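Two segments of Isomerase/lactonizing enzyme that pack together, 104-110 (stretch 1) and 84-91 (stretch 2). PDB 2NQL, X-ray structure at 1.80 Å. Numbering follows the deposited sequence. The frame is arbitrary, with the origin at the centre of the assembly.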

# COMPACT_ATOMS: atom_id res chain seq x y z
N ASP A 104 -9.96 -0.77 14.11
CA ASP A 104 -9.48 0.52 14.63
C ASP A 104 -8.11 0.92 14.09
O ASP A 104 -7.91 2.08 13.72
CB ASP A 104 -9.46 0.52 16.16
CG ASP A 104 -10.87 0.61 16.76
OD1 ASP A 104 -11.84 0.83 16.00
OD2 ASP A 104 -10.98 0.43 17.98
N LEU A 105 -7.18 -0.03 14.05
CA LEU A 105 -5.83 0.25 13.55
C LEU A 105 -5.86 0.57 12.07
O LEU A 105 -5.19 1.51 11.63
CB LEU A 105 -4.87 -0.93 13.83
CG LEU A 105 -4.66 -1.34 15.29
CD1 LEU A 105 -3.70 -2.55 15.39
CD2 LEU A 105 -4.18 -0.18 16.13
N TYR A 106 -6.63 -0.21 11.31
CA TYR A 106 -6.81 0.05 9.89
C TYR A 106 -7.34 1.45 9.64
O TYR A 106 -6.81 2.20 8.78
CB TYR A 106 -7.73 -1.00 9.26
CG TYR A 106 -7.88 -0.86 7.77
CD1 TYR A 106 -6.91 -1.36 6.89
CD2 TYR A 106 -9.01 -0.26 7.21
CE1 TYR A 106 -7.07 -1.24 5.50
CE2 TYR A 106 -9.16 -0.11 5.85
CZ TYR A 106 -8.22 -0.61 4.99
OH TYR A 106 -8.42 -0.47 3.65
N ASP A 107 -8.38 1.81 10.38
CA ASP A 107 -8.98 3.15 10.28
C ASP A 107 -8.04 4.33 10.52
O ASP A 107 -8.31 5.42 10.00
CB ASP A 107 -10.18 3.26 11.23
CG ASP A 107 -11.38 2.53 10.72
OD1 ASP A 107 -11.36 2.03 9.57
OD2 ASP A 107 -12.37 2.45 11.47
N MET A 108 -6.96 4.14 11.28
CA MET A 108 -6.04 5.23 11.61
C MET A 108 -5.42 5.88 10.37
O MET A 108 -5.16 7.08 10.36
CB MET A 108 -4.93 4.80 12.57
CG MET A 108 -5.39 4.40 13.98
SD MET A 108 -4.11 4.58 15.20
CE MET A 108 -3.02 3.22 14.70
N MET A 109 -5.17 5.08 9.32
CA MET A 109 -4.39 5.54 8.19
C MET A 109 -5.07 5.34 6.84
O MET A 109 -4.52 5.69 5.82
CB MET A 109 -3.00 4.89 8.20
CG MET A 109 -2.08 5.35 9.35
SD MET A 109 -1.62 7.11 9.29
CE MET A 109 -0.18 7.03 8.22
N ARG A 110 -6.28 4.77 6.84
CA ARG A 110 -6.92 4.43 5.58
C ARG A 110 -7.16 5.63 4.66
O ARG A 110 -6.92 5.52 3.46
CB ARG A 110 -8.16 3.53 5.75
CG ARG A 110 -9.46 4.23 6.10
CD ARG A 110 -10.57 3.26 6.54
NE ARG A 110 -11.35 2.68 5.45
CZ ARG A 110 -12.58 2.17 5.58
NH1 ARG A 110 -13.20 2.18 6.75
NH2 ARG A 110 -13.22 1.66 4.53
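Stretch 2 (84-91) DLLAGFVI

The most distinctive feature of this contact is a sulfur poised over an aromatic face: Met 108 SD lies 3.8 Å from the centroid of the Phe 89 ring (CG to CZ), 19° off the ring normal, and its closest approach to a ring atom is 3.6 Å, to Phe 89 CD2. Around this point stretch 2 packs as a helix, residues 84-90, which enters from earlier in the chain and carries a wider pi-type turn at 84-86. It runs largely against the helix of stretch 1, with 140° between the two N-to-C directions and a closest approach of the axes of 10.8 Å. That spacing leaves room for side chains between the backbones, which come nearest at Leu 105 CA and Leu 86 CA, 7.1 Å apart.

The oblique antiparallel course sets the order of the pairs. Met 109, toward the C-terminal end of stretch 1, meets the beginning of stretch 2, with its CG 4.3 Å from Leu 85 CD2. One turn earlier than Met 109, Leu 105 reaches the later part of the second helix: its CD2 lies 3.8 Å from Phe 89 CB and its CD1 3.7 Å from Val 90 CG2. Leu 86 fills the space between. Its CA-to-CB bond points sideways, yet the end of the side chain comes nearer, placing CD2 4.2 Å from Leu 105 CB and 3.6 Å from Met 108 CE. The same methionine methyl, Met 108 CE, also approaches Leu 85 CD1 at 4.0 Å, so Met 108 touches three residues of stretch 2.

No hydrogen bond links the stretches; the 308 Å² buried between them, both sides summed, is held by apolar and sulfur-aromatic packing. Ala 87 and Tyr 106 point away from the contact, and the salt bridge from Arg 110 NH1 to Asp 107 OD1, 3.4 Å, stays within stretch 1.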

# COMPACT_ATOMS: atom_id res chain seq x y z
N ASP A 84 6.67 2.76 16.46
CA ASP A 84 6.37 4.21 16.51
C ASP A 84 4.89 4.48 16.73
O ASP A 84 4.53 5.39 17.48
CB ASP A 84 6.83 4.95 15.24
CG ASP A 84 6.51 6.47 15.30
OD1 ASP A 84 7.05 7.16 16.17
OD2 ASP A 84 5.68 6.93 14.50
N LEU A 85 4.05 3.71 16.05
CA LEU A 85 2.63 4.01 15.93
C LEU A 85 1.71 2.95 16.53
O LEU A 85 0.87 3.26 17.36
CB LEU A 85 2.25 4.27 14.47
CG LEU A 85 0.74 4.39 14.16
CD1 LEU A 85 0.09 5.67 14.77
CD2 LEU A 85 0.42 4.26 12.65
N LEU A 86 1.83 1.71 16.07
CA LEU A 86 0.70 0.79 16.23
C LEU A 86 0.65 0.16 17.62
O LEU A 86 -0.43 -0.05 18.16
CB LEU A 86 0.74 -0.30 15.15
CG LEU A 86 0.55 0.18 13.72
CD1 LEU A 86 1.06 -0.92 12.77
CD2 LEU A 86 -0.94 0.49 13.47
N ALA A 87 1.82 -0.14 18.18
CA ALA A 87 1.90 -0.78 19.50
C ALA A 87 1.17 0.05 20.56
O ALA A 87 0.48 -0.49 21.40
CB ALA A 87 3.32 -0.99 19.93
N GLY A 88 1.33 1.37 20.49
CA GLY A 88 0.69 2.29 21.45
C GLY A 88 -0.82 2.20 21.47
O GLY A 88 -1.44 2.46 22.51
N PHE A 89 -1.42 1.86 20.33
CA PHE A 89 -2.87 1.71 20.20
C PHE A 89 -3.39 0.28 20.41
O PHE A 89 -4.60 0.04 20.40
CB PHE A 89 -3.34 2.28 18.88
CG PHE A 89 -3.16 3.78 18.80
CD1 PHE A 89 -4.07 4.62 19.45
CD2 PHE A 89 -2.08 4.34 18.14
CE1 PHE A 89 -3.92 6.00 19.41
CE2 PHE A 89 -1.91 5.71 18.10
CZ PHE A 89 -2.83 6.55 18.74
N VAL A 90 -2.46 -0.64 20.60
CA VAL A 90 -2.81 -2.01 21.02
C VAL A 90 -2.67 -2.17 22.53
O VAL A 90 -3.54 -2.78 23.16
CB VAL A 90 -1.96 -3.06 20.25
CG1 VAL A 90 -2.24 -4.49 20.80
CG2 VAL A 90 -2.31 -2.98 18.79
N ILE A 91 -1.60 -1.63 23.10
CA ILE A 91 -1.35 -1.68 24.54
C ILE A 91 -2.53 -1.05 25.31
O ILE A 91 -3.00 0.05 24.98
CB ILE A 91 0.01 -1.00 24.89
CG1 ILE A 91 1.19 -1.90 24.46
CG2 ILE A 91 0.10 -0.68 26.39
CD1 ILE A 91 2.50 -1.13 24.23